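Local coordinates for protein diacylglycerol lipase (Aspergillus oryzae, PDB 5XK2) that probably hydrolyses the ester bonds of mono- and diacylglycerols, as a class 3 lipase of the alpha/beta-hydrolase fold captured here in a closed conformation, at residues Asp17-Val22 against Leu175-Ala179; Tyr24-Tyr29 against Val150-Leu154; Ala55-Leu61 against Phe74-Thr80; Ile132-Asp136 against Leu166-Tyr171. All coordinates share one frame; numbering follows the deposited sequence.

All four contacts border the same mixed sheet. Contacts 1 and 2 are buried near the centre of the chain, their centres 9 Å apart, and both set helix 14-27 on neighbouring strands, 173-178 and 146-152. Aromatic faces and two tyrosine hydroxyl bonds dominate contact 1; contact 2 relies on small side chains, a tyrosine-histidine bond and two waters beside the probable nucleophile. Contacts 3 and 4 lie about 17 Å from the chain centre and are partly buried: contact 3 is backbone pairing at the sheet margin, while contact 4 joins aliphatic packing to one tyrosine-aspartate bond between helix 118-138 and the end of helix 154-168. Tyr24 of contact 2 bonds Ser57 and Asp78 of contact 3, and Thr134 packs between contacts 3 and 4.

Contact 1. Residues Asp17-Val22 against Leu175-Ala179; sequences DFKFWV and LYAYA
Trp21 and Tyr176 form the tight centre of this contact. The five-membered ring of Trp21 lies over one face of Tyr176 as an offset stack, with centroids 4.1 Å apart and planes inclined by 29°, and Trp21 CD1 comes within 3.2 Å of Tyr176 CZ. The other face of the indole is taken by Phe20. Trp21 CB adds a CH-pi contact over the same phenol.

Beyond the stack, Tyr176 OH donates to the syn lone pair of Asp17 OD2 at 2.6 Å. The second carboxylate oxygen, Asp17 OD1, receives Trp21 NE1 at 2.8 Å from above the carboxylate plane, so one acid ties down both stacked rings. A chi1 of -177° turns the Asp17 carboxylate away from its own backbone N and sets it beside both donors. Tyr178 is held in two ways: its OH gives a 2.7 Å bond to Phe18 O, in the carbonyl plane and on a lone pair, while Val22 CB sits over its ring face, 3.7 Å from the centroid.

Buried Phe18 touches Tyr176 slightly, CD1 to CE2 at 4.0 Å, and packs mainly among Tyr199, Phe201 and Tyr225. The solvent side belongs to partly exposed Asp17 and to Lys19, which turns away to bond Val235 O.

The axes of helix segment 17-22 and strand segment 175-178 are 77° apart; Trp21 also touches strands 83-89 and 146-152, while Phe201 of strand 198-203 stacks on Tyr178.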
loop_
_atom_site.group_PDB
_atom_site.type_symbol
_atom_site.label_atom_id
_atom_site.label_comp_id
_atom_site.label_asym_id
_atom_site.label_seq_id
_atom_site.Cartn_x
_atom_site.Cartn_y
_atom_site.Cartn_z
ATOM N N ASP A 17 -19.741 21.423 9.325
ATOM C CA ASP A 17 -20.022 20.156 10.002
ATOM C C ASP A 17 -19.126 19.052 9.430
ATOM O O ASP A 17 -18.487 18.292 10.171
ATOM C CB ASP A 17 -21.507 19.795 9.836
ATOM C CG ASP A 17 -21.904 18.521 10.572
ATOM O OD1 ASP A 17 -22.066 18.567 11.810
ATOM O OD2 ASP A 17 -22.072 17.475 9.897
ATOM N N PHE A 18 -19.068 18.988 8.106
ATOM C CA PHE A 18 -18.276 17.963 7.427
ATOM C C PHE A 18 -16.787 18.069 7.780
ATOM O O PHE A 18 -16.090 17.056 7.905
ATOM C CB PHE A 18 -18.436 18.078 5.907
ATOM C CG PHE A 18 -19.798 17.712 5.386
ATOM C CD1 PHE A 18 -20.736 17.070 6.185
ATOM C CD2 PHE A 18 -20.138 18.017 4.070
ATOM C CE1 PHE A 18 -21.981 16.716 5.673
ATOM C CE2 PHE A 18 -21.377 17.674 3.552
ATOM C CZ PHE A 18 -22.305 17.038 4.345
ATOM N N LYS A 19 -16.301 19.302 7.908
ATOM C CA LYS A 19 -14.906 19.552 8.278
ATOM C C LYS A 19 -14.599 19.201 9.732
ATOM O O LYS A 19 -13.431 19.076 10.119
ATOM C CB LYS A 19 -14.556 21.018 8.020
ATOM C CG LYS A 19 -14.452 21.348 6.540
ATOM C CD LYS A 19 -14.325 22.856 6.317
ATOM C CE LYS A 19 -14.138 23.158 4.831
ATOM N NZ LYS A 19 -13.954 24.629 4.611
ATOM N N PHE A 20 -15.637 19.118 10.562
ATOM C CA PHE A 20 -15.440 18.756 11.955
ATOM C C PHE A 20 -15.330 17.244 12.201
ATOM O O PHE A 20 -14.363 16.778 12.808
ATOM C CB PHE A 20 -16.586 19.330 12.793
ATOM C CG PHE A 20 -16.518 18.962 14.247
ATOM C CD1 PHE A 20 -15.505 19.456 15.046
ATOM C CD2 PHE A 20 -17.471 18.119 14.809
ATOM C CE1 PHE A 20 -15.429 19.136 16.397
ATOM C CE2 PHE A 20 -17.403 17.792 16.157
ATOM C CZ PHE A 20 -16.384 18.286 16.949
ATOM N N TRP A 21 -16.286 16.452 11.711
ATOM C CA TRP A 21 -16.310 15.048 12.120
ATOM C C TRP A 21 -15.120 14.280 11.559
ATOM O O TRP A 21 -14.714 13.265 12.139
ATOM C CB TRP A 21 -17.648 14.365 11.724
ATOM C CG TRP A 21 -18.804 15.049 12.397
ATOM C CD1 TRP A 21 -19.687 15.903 11.827
ATOM C CD2 TRP A 21 -19.129 15.003 13.795
ATOM N NE1 TRP A 21 -20.580 16.375 12.777
ATOM C CE2 TRP A 21 -20.239 15.847 13.995
ATOM C CE3 TRP A 21 -18.579 14.333 14.898
ATOM C CZ2 TRP A 21 -20.833 16.020 15.244
ATOM C CZ3 TRP A 21 -19.171 14.510 16.141
ATOM C CH2 TRP A 21 -20.282 15.356 16.304
ATOM N N VAL A 22 -14.528 14.778 10.475
ATOM C CA VAL A 22 -13.360 14.098 9.912
ATOM C C VAL A 22 -12.192 14.111 10.918
ATOM O O VAL A 22 -11.320 13.251 10.869
ATOM C CB VAL A 22 -12.925 14.727 8.560
ATOM C CG1 VAL A 22 -12.405 16.154 8.743
ATOM C CG2 VAL A 22 -11.908 13.824 7.837
ATOM N N LEU A 175 -23.923 8.725 9.970
ATOM C CA LEU A 175 -22.706 8.152 9.386
ATOM C C LEU A 175 -21.864 9.189 8.664
ATOM O O LEU A 175 -22.354 9.846 7.755
ATOM C CB LEU A 175 -23.084 7.038 8.401
ATOM C CG LEU A 175 -21.939 6.454 7.562
ATOM C CD1 LEU A 175 -20.867 5.743 8.435
ATOM C CD2 LEU A 175 -22.495 5.483 6.496
ATOM N N TYR A 176 -20.601 9.334 9.057
ATOM C CA TYR A 176 -19.658 10.106 8.247
ATOM C C TYR A 176 -18.584 9.157 7.760
ATOM O O TYR A 176 -17.750 8.694 8.543
ATOM C CB TYR A 176 -19.046 11.281 9.034
ATOM C CG TYR A 176 -20.064 12.317 9.475
ATOM C CD1 TYR A 176 -20.863 12.099 10.601
ATOM C CD2 TYR A 176 -20.266 13.476 8.743
ATOM C CE1 TYR A 176 -21.813 13.046 11.007
ATOM C CE2 TYR A 176 -21.210 14.413 9.128
ATOM C CZ TYR A 176 -21.964 14.201 10.266
ATOM O OH TYR A 176 -22.899 15.134 10.648
ATOM N N ALA A 177 -18.617 8.848 6.468
ATOM C CA ALA A 177 -17.712 7.850 5.909
ATOM C C ALA A 177 -16.799 8.502 4.891
ATOM O O ALA A 177 -17.130 8.597 3.718
ATOM C CB ALA A 177 -18.523 6.730 5.269
ATOM N N TYR A 178 -15.602 8.858 5.330
ATOM C CA TYR A 178 -14.699 9.630 4.471
ATOM C C TYR A 178 -13.836 8.668 3.684
ATOM O O TYR A 178 -13.113 7.892 4.280
ATOM C CB TYR A 178 -13.824 10.558 5.322
ATOM C CG TYR A 178 -14.603 11.598 6.095
ATOM C CD1 TYR A 178 -14.910 12.832 5.510
ATOM C CD2 TYR A 178 -15.026 11.358 7.409
ATOM C CE1 TYR A 178 -15.638 13.804 6.206
ATOM C CE2 TYR A 178 -15.736 12.323 8.116
ATOM C CZ TYR A 178 -16.046 13.538 7.508
ATOM O OH TYR A 178 -16.754 14.486 8.225
ATOM N N ALA A 179 -13.912 8.718 2.354
ATOM C CA ALA A 179 -13.029 7.916 1.494
ATOM C C ALA A 179 -13.313 6.427 1.609
ATOM O O ALA A 179 -12.406 5.610 1.527
ATOM C CB ALA A 179 -11.537 8.181 1.827
#

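Contact 2. Residues Tyr24-Tyr29 against Val150-Leu154; sequences YAAATY and VGHSL
This is a buried helix-on-strand contact at the heart of the alpha/beta-hydrolase fold, where the last turn of helix 14-27 and the residues after it cover the end of strand 146-152 as it enters the probable nucleophile elbow. The backbones come very near at Ala25 and Gly151, whose CA atoms are 4.6 Å apart. The small side chain of Ala25 permits this: its methyl rests on the peptide between Gly151 and His152, with Ala25 CB 3.8 Å from His152 N. Val150 spreads its two branches along the helix, CG1 meeting Tyr24 CB at 3.9 Å and CG2 facing Ala25 CB. The polar end of Tyr24 leads away from the strand, to Ser57 and Asp78.

Polar contacts take over further along. Tyr29 OH and His152 ND1 share a 2.7 Å hydrogen bond in which either may donate. The hydroxyl lies at the edge of the imidazole, near its plane; the two rings meet rim to rim with planes 61° apart. CG of His152 stands anti to the backbone N (chi1 168°), which carries the ring toward Tyr29. One water accepts from His152 N and donates to Thr28 OG1, while a second donates to His152 O at 2.8 Å and also bonds Tyr29 OH.

On its other side the imidazole uses NE2 to bond His268 O. Ser153 OG bonds His268 NE2, consistent with a Ser-His-Asp triad completed by Asp206. His152, gripped at both ring nitrogens, therefore probably acts as a second-shell residue that helps position His268.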
loop_
_atom_site.group_PDB
_atom_site.type_symbol
_atom_site.label_atom_id
_atom_site.label_comp_id
_atom_site.label_asym_id
_atom_site.label_seq_id
_atom_site.Cartn_x
_atom_site.Cartn_y
_atom_site.Cartn_z
ATOM N N TYR A 24 -12.447 13.393 14.035
ATOM C CA TYR A 24 -12.551 12.169 14.823
ATOM C C TYR A 24 -11.978 10.978 14.065
ATOM O O TYR A 24 -11.338 10.115 14.657
ATOM C CB TYR A 24 -14.006 11.886 15.229
ATOM C CG TYR A 24 -14.482 12.751 16.370
ATOM C CD1 TYR A 24 -14.140 12.444 17.687
ATOM C CD2 TYR A 24 -15.272 13.875 16.136
ATOM C CE1 TYR A 24 -14.570 13.227 18.733
ATOM C CE2 TYR A 24 -15.707 14.677 17.181
ATOM C CZ TYR A 24 -15.358 14.345 18.478
ATOM O OH TYR A 24 -15.771 15.114 19.541
ATOM N N ALA A 25 -12.230 10.922 12.761
ATOM C CA ALA A 25 -11.574 9.931 11.923
ATOM C C ALA A 25 -10.060 10.046 12.022
ATOM O O ALA A 25 -9.363 9.047 12.157
ATOM C CB ALA A 25 -12.024 10.094 10.460
ATOM N N ALA A 26 -9.565 11.279 11.981
ATOM C CA ALA A 26 -8.126 11.523 12.088
ATOM C C ALA A 26 -7.582 10.986 13.411
ATOM O O ALA A 26 -6.502 10.399 13.467
ATOM C CB ALA A 26 -7.825 13.019 11.964
ATOM N N ALA A 27 -8.350 11.178 14.480
ATOM C CA ALA A 27 -7.927 10.751 15.799
ATOM C C ALA A 27 -7.772 9.222 15.920
ATOM O O ALA A 27 -7.001 8.758 16.759
ATOM C CB ALA A 27 -8.912 11.278 16.848
ATOM N N THR A 28 -8.476 8.451 15.075
ATOM C CA THR A 28 -8.379 6.987 15.151
ATOM C C THR A 28 -7.046 6.457 14.667
ATOM O O THR A 28 -6.736 5.296 14.898
ATOM C CB THR A 28 -9.465 6.259 14.328
ATOM O OG1 THR A 28 -9.259 6.492 12.927
ATOM C CG2 THR A 28 -10.841 6.725 14.751
ATOM N N TYR A 29 -6.263 7.293 13.982
ATOM C CA TYR A 29 -4.924 6.874 13.540
ATOM C C TYR A 29 -3.852 7.039 14.622
ATOM O O TYR A 29 -2.768 6.475 14.499
ATOM C CB TYR A 29 -4.493 7.653 12.309
ATOM C CG TYR A 29 -5.240 7.256 11.063
ATOM C CD1 TYR A 29 -4.844 6.162 10.321
ATOM C CD2 TYR A 29 -6.338 7.986 10.626
ATOM C CE1 TYR A 29 -5.523 5.795 9.154
ATOM C CE2 TYR A 29 -7.021 7.637 9.462
ATOM C CZ TYR A 29 -6.607 6.544 8.735
ATOM O OH TYR A 29 -7.289 6.207 7.586
ATOM N N VAL A 150 -18.162 7.186 12.567
ATOM C CA VAL A 150 -17.268 7.899 11.664
ATOM C C VAL A 150 -16.007 7.092 11.404
ATOM O O VAL A 150 -15.538 6.335 12.259
ATOM C CB VAL A 150 -16.909 9.295 12.258
ATOM C CG1 VAL A 150 -16.240 9.158 13.608
ATOM C CG2 VAL A 150 -16.039 10.133 11.298
ATOM N N GLY A 151 -15.468 7.232 10.204
ATOM C CA GLY A 151 -14.164 6.679 9.906
ATOM C C GLY A 151 -13.633 7.260 8.604
ATOM O O GLY A 151 -14.374 7.921 7.863
ATOM N N HIS A 152 -12.355 6.994 8.330
ATOM C CA HIS A 152 -11.728 7.360 7.066
ATOM C C HIS A 152 -11.149 6.092 6.443
ATOM O O HIS A 152 -10.737 5.185 7.181
ATOM C CB HIS A 152 -10.633 8.434 7.302
ATOM C CG HIS A 152 -9.737 8.667 6.122
ATOM N ND1 HIS A 152 -8.463 8.144 6.044
ATOM C CD2 HIS A 152 -9.938 9.343 4.963
ATOM C CE1 HIS A 152 -7.919 8.491 4.889
ATOM N NE2 HIS A 152 -8.796 9.206 4.210
ATOM N N SER A 153 -11.110 6.029 5.108
ATOM C CA SER A 153 -10.460 4.918 4.409
ATOM C C SER A 153 -11.150 3.597 4.780
ATOM O O SER A 153 -12.381 3.525 4.831
ATOM C CB SER A 153 -8.952 4.891 4.757
ATOM O OG SER A 153 -8.229 3.932 3.993
ATOM N N LEU A 154 -10.377 2.551 5.062
ATOM C CA LEU A 154 -11.010 1.264 5.388
ATOM C C LEU A 154 -11.849 1.381 6.668
ATOM O O LEU A 154 -12.857 0.697 6.816
ATOM C CB LEU A 154 -9.949 0.160 5.533
ATOM C CG LEU A 154 -9.517 -0.519 4.223
ATOM C CD1 LEU A 154 -9.068 0.458 3.161
ATOM C CD2 LEU A 154 -8.425 -1.570 4.492
HETATM O O HOH W 1 -10.382 6.201 10.260
HETATM O O HOH W 2 -8.782 3.537 8.375
#

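Contact 3. Residues Ala55-Leu61 against Phe74-Thr80; sequences AGSTVKL and FVAVDNT
Thr58 and Val77 face each other as a hydrogen-bonded pair in the antiparallel beta hairpin of strands 58-65 and 71-78, at the margin of the mixed sheet. Their two backbone bonds are nearly straight, each with an N-H...O angle of 164°. Both side chains stand on the face that also carries Leu61 and Val75, the side toward helix 118-138. Val59 and Ala76, a non-hydrogen-bonded pair, project from the opposite face, where Val59 CG1 passes Phe74 CB at a loose 4.4 Å.

A classic beta bulge then shifts the register: Lys60 and Leu61 are both opposite Val75. Beside the bulge, Lys60 CB lies 3.5 Å from Val75 O, while the rest of its chain, bent at chi2 (64°), leads off toward Asp38 and a weak, long ion pair.

Ahead of the strand, Gly56 closes helix 50-55 in a Schellman motif. Ala55 directs its methyl group toward both Asp78 OD1 and Thr80 CB, the latter 3.8 Å from Ala55 CB. Thr80 OG1 donates to Ala55 O at 2.8 Å, tilted 24° from the carbonyl plane. Ser57 OG sits against the Asp78 carboxylate, both polar ends being engaged by Tyr24.

At the bulge itself, Val75 O accepts two amides, Lys60 N at 2.8 Å and Leu61 N at 3.2 Å, both in its carbonyl plane.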
loop_
_atom_site.group_PDB
_atom_site.type_symbol
_atom_site.label_atom_id
_atom_site.label_comp_id
_atom_site.label_asym_id
_atom_site.label_seq_id
_atom_site.Cartn_x
_atom_site.Cartn_y
_atom_site.Cartn_z
ATOM N N ALA A 55 -13.195 20.725 22.060
ATOM C CA ALA A 55 -14.484 20.273 22.556
ATOM C C ALA A 55 -14.331 19.459 23.846
ATOM O O ALA A 55 -15.326 19.180 24.519
ATOM C CB ALA A 55 -15.196 19.451 21.487
ATOM N N GLY A 56 -13.096 19.100 24.187
ATOM C CA GLY A 56 -12.800 18.348 25.399
ATOM C C GLY A 56 -13.215 16.888 25.336
ATOM O O GLY A 56 -13.455 16.245 26.372
ATOM N N SER A 57 -13.294 16.348 24.123
ATOM C CA SER A 57 -13.876 15.013 23.967
ATOM C C SER A 57 -13.028 13.955 24.638
ATOM O O SER A 57 -11.802 13.996 24.590
ATOM C CB SER A 57 -14.085 14.686 22.501
ATOM O OG SER A 57 -14.879 15.724 21.940
ATOM N N THR A 58 -13.717 13.021 25.277
ATOM C CA THR A 58 -13.070 12.066 26.181
ATOM C C THR A 58 -13.361 10.628 25.794
ATOM O O THR A 58 -14.505 10.280 25.510
ATOM C CB THR A 58 -13.543 12.298 27.641
ATOM O OG1 THR A 58 -13.281 13.664 28.013
ATOM C CG2 THR A 58 -12.782 11.415 28.585
ATOM N N VAL A 59 -12.327 9.787 25.799
ATOM C CA VAL A 59 -12.517 8.354 25.531
ATOM C C VAL A 59 -13.267 7.658 26.656
ATOM O O VAL A 59 -12.940 7.812 27.830
ATOM C CB VAL A 59 -11.147 7.641 25.309
ATOM C CG1 VAL A 59 -11.337 6.126 25.159
ATOM C CG2 VAL A 59 -10.454 8.200 24.070
ATOM N N LYS A 60 -14.272 6.876 26.269
ATOM C CA LYS A 60 -15.020 6.006 27.188
ATOM C C LYS A 60 -14.450 4.599 27.055
ATOM O O LYS A 60 -14.276 3.891 28.056
ATOM C CB LYS A 60 -16.525 6.041 26.924
ATOM C CG LYS A 60 -17.323 5.306 28.008
ATOM C CD LYS A 60 -17.119 6.055 29.336
ATOM C CE LYS A 60 -17.645 5.328 30.542
ATOM N NZ LYS A 60 -17.437 6.212 31.737
ATOM N N LEU A 61 -14.287 4.146 25.814
ATOM C CA LEU A 61 -13.697 2.838 25.544
ATOM C C LEU A 61 -12.849 2.903 24.294
ATOM O O LEU A 61 -13.220 3.561 23.344
ATOM C CB LEU A 61 -14.790 1.770 25.368
ATOM C CG LEU A 61 -14.283 0.350 25.065
ATOM C CD1 LEU A 61 -13.386 -0.171 26.179
ATOM C CD2 LEU A 61 -15.435 -0.595 24.842
ATOM N N PHE A 74 -12.380 3.922 18.918
ATOM C CA PHE A 74 -12.821 4.296 20.255
ATOM C C PHE A 74 -14.285 4.690 20.253
ATOM O O PHE A 74 -14.850 4.996 19.201
ATOM C CB PHE A 74 -11.964 5.460 20.818
ATOM C CG PHE A 74 -11.898 6.659 19.896
ATOM C CD1 PHE A 74 -12.969 7.537 19.794
ATOM C CD2 PHE A 74 -10.769 6.889 19.128
ATOM C CE1 PHE A 74 -12.916 8.628 18.894
ATOM C CE2 PHE A 74 -10.697 7.966 18.246
ATOM C CZ PHE A 74 -11.762 8.835 18.126
ATOM N N VAL A 75 -14.876 4.686 21.440
ATOM C CA VAL A 75 -16.142 5.368 21.688
ATOM C C VAL A 75 -15.815 6.539 22.589
ATOM O O VAL A 75 -15.218 6.353 23.653
ATOM C CB VAL A 75 -17.181 4.465 22.363
ATOM C CG1 VAL A 75 -18.490 5.227 22.539
ATOM C CG2 VAL A 75 -17.412 3.208 21.521
ATOM N N ALA A 76 -16.165 7.743 22.151
ATOM C CA ALA A 76 -15.841 8.945 22.913
ATOM C C ALA A 76 -17.087 9.779 23.187
ATOM O O ALA A 76 -18.120 9.632 22.508
ATOM C CB ALA A 76 -14.806 9.779 22.155
ATOM N N VAL A 77 -17.001 10.626 24.206
ATOM C CA VAL A 77 -18.112 11.495 24.564
ATOM C C VAL A 77 -17.707 12.930 24.264
ATOM O O VAL A 77 -16.669 13.399 24.761
ATOM C CB VAL A 77 -18.472 11.368 26.059
ATOM C CG1 VAL A 77 -19.563 12.359 26.419
ATOM C CG2 VAL A 77 -18.902 9.950 26.391
ATOM N N ASP A 78 -18.517 13.617 23.459
ATOM C CA ASP A 78 -18.299 15.023 23.160
ATOM C C ASP A 78 -19.435 15.808 23.827
ATOM O O ASP A 78 -20.559 15.841 23.322
ATOM C CB ASP A 78 -18.274 15.222 21.639
ATOM C CG ASP A 78 -18.062 16.665 21.216
ATOM O OD1 ASP A 78 -18.310 17.593 22.007
ATOM O OD2 ASP A 78 -17.673 16.878 20.038
ATOM N N ASN A 79 -19.130 16.457 24.951
ATOM C CA ASN A 79 -20.167 17.163 25.704
ATOM C C ASN A 79 -20.388 18.566 25.168
ATOM O O ASN A 79 -21.363 19.232 25.507
ATOM C CB ASN A 79 -19.815 17.208 27.190
ATOM C CG ASN A 79 -20.009 15.866 27.862
ATOM O OD1 ASN A 79 -21.010 15.181 27.614
ATOM N ND2 ASN A 79 -19.048 15.478 28.715
ATOM N N THR A 80 -19.486 19.017 24.313
ATOM C CA THR A 80 -19.658 20.319 23.693
ATOM C C THR A 80 -20.704 20.235 22.604
ATOM O O THR A 80 -21.616 21.065 22.532
ATOM C CB THR A 80 -18.330 20.823 23.133
ATOM O OG1 THR A 80 -17.428 20.967 24.226
ATOM C CG2 THR A 80 -18.503 22.169 22.427
HETATM O O HOH W 3 -16.555 17.051 25.907
HETATM O O HOH W 4 -16.060 14.482 27.368
#

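Contact 4. Residues Ile132-Asp136 against Leu166-Tyr171; sequences IKTLD and LRTKNY
Tyr171 and Asp136 meet because each side chain has CG beside its backbone N and anti to the carbonyl carbon, with chi1 of -58° in the tyrosine. The phenol thereby extends across to helix 118-138, and the carboxylate comes round to its hydroxyl edge. Tyr171 OH donates to Asp136 OD1 at 2.5 Å, meeting it on the syn side, 22° out of the carboxylate plane. Ring and carboxylate planes differ by only 20°, so the acid lies almost flat with the ring edge.

Leu135 covers one face of the phenol. Its CD1 stands 4.0 Å above the ring plane, displaced toward the rim, and its CB lies near Tyr171 CE1. Ile132 CG2 approaches the same hydroxyl obliquely, 3.3 Å from Tyr171 OH. Deeper in, Leu135 and Leu166 reach toward each other tip to tip, CD1 to CD2 at 4.1 Å, while Ile132 and Leu166 slide past one another, with Ile132 CG1 3.9 Å from Leu166 CD2. At the outer rim, Ile132 CD1 crosses the aliphatic part of Lys169 at CD.

The chain brings Tyr171 here through a Schellman motif that ends helix 154-168: Asn170 has positive phi, Tyr171 N bonds Leu166 O, and Asn170 N bonds Arg167 O. Tyr171 also touches Ile147 of strand 146-152, the strand between the two helices in sequence.

A phenol hydrogen bond to an exposed acid thus borders the aliphatic packing, and would probably disperse part of the charge on Asp136.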
loop_
_atom_site.group_PDB
_atom_site.type_symbol
_atom_site.label_atom_id
_atom_site.label_comp_id
_atom_site.label_asym_id
_atom_site.label_seq_id
_atom_site.Cartn_x
_atom_site.Cartn_y
_atom_site.Cartn_z
ATOM N N ILE A 132 -21.768 -1.663 21.742
ATOM C CA ILE A 132 -23.151 -1.571 22.169
ATOM C C ILE A 132 -23.250 -1.474 23.691
ATOM O O ILE A 132 -24.040 -0.681 24.216
ATOM C CB ILE A 132 -23.949 -2.770 21.642
ATOM C CG1 ILE A 132 -24.108 -2.629 20.128
ATOM C CG2 ILE A 132 -25.321 -2.866 22.326
ATOM C CD1 ILE A 132 -24.753 -3.822 19.477
ATOM N N LYS A 133 -22.419 -2.252 24.385
ATOM C CA LYS A 133 -22.375 -2.204 25.848
ATOM C C LYS A 133 -22.087 -0.785 26.298
ATOM O O LYS A 133 -22.741 -0.244 27.195
ATOM C CB LYS A 133 -21.315 -3.160 26.395
ATOM C CG LYS A 133 -21.163 -3.121 27.928
ATOM C CD LYS A 133 -19.905 -3.874 28.360
ATOM C CE LYS A 133 -19.834 -4.094 29.880
ATOM N NZ LYS A 133 -18.881 -3.170 30.577
ATOM N N THR A 134 -21.113 -0.173 25.633
ATOM C CA THR A 134 -20.708 1.186 25.976
ATOM C C THR A 134 -21.783 2.217 25.636
ATOM O O THR A 134 -22.035 3.128 26.426
ATOM C CB THR A 134 -19.384 1.549 25.274
ATOM O OG1 THR A 134 -18.358 0.632 25.696
ATOM C CG2 THR A 134 -18.956 2.973 25.642
ATOM N N LEU A 135 -22.428 2.094 24.469
ATOM C CA LEU A 135 -23.507 3.007 24.127
ATOM C C LEU A 135 -24.618 2.937 25.188
ATOM O O LEU A 135 -25.145 3.956 25.620
ATOM C CB LEU A 135 -24.080 2.681 22.738
ATOM C CG LEU A 135 -23.116 2.947 21.577
ATOM C CD1 LEU A 135 -23.769 2.567 20.248
ATOM C CD2 LEU A 135 -22.704 4.404 21.550
ATOM N N ASP A 136 -24.933 1.716 25.604
ATOM C CA ASP A 136 -25.988 1.506 26.592
ATOM C C ASP A 136 -25.606 2.131 27.948
ATOM O O ASP A 136 -26.446 2.755 28.611
ATOM C CB ASP A 136 -26.288 0.013 26.729
ATOM C CG ASP A 136 -27.023 -0.561 25.508
ATOM O OD1 ASP A 136 -27.390 0.207 24.586
ATOM O OD2 ASP A 136 -27.238 -1.791 25.493
ATOM N N LEU A 166 -26.313 -0.754 13.723
ATOM C CA LEU A 166 -26.795 -0.017 14.875
ATOM C C LEU A 166 -28.194 0.549 14.660
ATOM O O LEU A 166 -29.027 0.509 15.562
ATOM C CB LEU A 166 -25.807 1.104 15.242
ATOM C CG LEU A 166 -24.513 0.575 15.859
ATOM C CD1 LEU A 166 -23.504 1.727 16.013
ATOM C CD2 LEU A 166 -24.758 -0.070 17.241
ATOM N N ARG A 167 -28.474 1.063 13.462
ATOM C CA ARG A 167 -29.791 1.607 13.193
ATOM C C ARG A 167 -30.879 0.548 13.276
ATOM O O ARG A 167 -31.974 0.851 13.734
ATOM C CB ARG A 167 -29.833 2.264 11.807
ATOM C CG ARG A 167 -29.034 3.560 11.738
ATOM C CD ARG A 167 -28.708 3.813 10.262
ATOM N NE ARG A 167 -27.870 4.997 10.110
ATOM C CZ ARG A 167 -27.286 5.328 8.967
ATOM N NH1 ARG A 167 -27.393 4.525 7.914
ATOM N NH2 ARG A 167 -26.562 6.437 8.896
ATOM N N THR A 168 -30.577 -0.677 12.858
ATOM C CA THR A 168 -31.587 -1.745 12.950
ATOM C C THR A 168 -31.848 -2.107 14.413
ATOM O O THR A 168 -32.824 -2.778 14.733
ATOM C CB THR A 168 -31.192 -3.021 12.172
ATOM O OG1 THR A 168 -30.083 -3.701 12.792
ATOM C CG2 THR A 168 -30.853 -2.696 10.717
ATOM N N LYS A 169 -30.930 -1.700 15.283
ATOM C CA LYS A 169 -31.036 -1.910 16.726
ATOM C C LYS A 169 -31.577 -0.687 17.478
ATOM O O LYS A 169 -31.451 -0.603 18.700
ATOM C CB LYS A 169 -29.683 -2.355 17.274
ATOM C CG LYS A 169 -29.211 -3.698 16.724
ATOM C CD LYS A 169 -27.794 -4.002 17.218
ATOM C CE LYS A 169 -27.182 -5.231 16.570
ATOM N NZ LYS A 169 -28.171 -6.238 16.123
ATOM N N ASN A 170 -32.089 0.283 16.728
ATOM C CA ASN A 170 -32.733 1.518 17.213
ATOM C C ASN A 170 -31.785 2.651 17.582
ATOM O O ASN A 170 -32.246 3.689 18.065
ATOM C CB ASN A 170 -33.660 1.289 18.432
ATOM C CG ASN A 170 -34.646 0.161 18.225
ATOM O OD1 ASN A 170 -34.813 -0.678 19.103
ATOM N ND2 ASN A 170 -35.310 0.136 17.075
ATOM N N TYR A 171 -30.473 2.469 17.407
ATOM C CA TYR A 171 -29.552 3.577 17.661
ATOM C C TYR A 171 -29.596 4.503 16.453
ATOM O O TYR A 171 -29.416 4.039 15.331
ATOM C CB TYR A 171 -28.114 3.068 17.901
ATOM C CG TYR A 171 -27.988 2.101 19.051
ATOM C CD1 TYR A 171 -27.778 2.555 20.363
ATOM C CD2 TYR A 171 -28.093 0.726 18.841
ATOM C CE1 TYR A 171 -27.680 1.651 21.426
ATOM C CE2 TYR A 171 -28.005 -0.170 19.889
ATOM C CZ TYR A 171 -27.798 0.294 21.180
ATOM O OH TYR A 171 -27.722 -0.623 22.202
#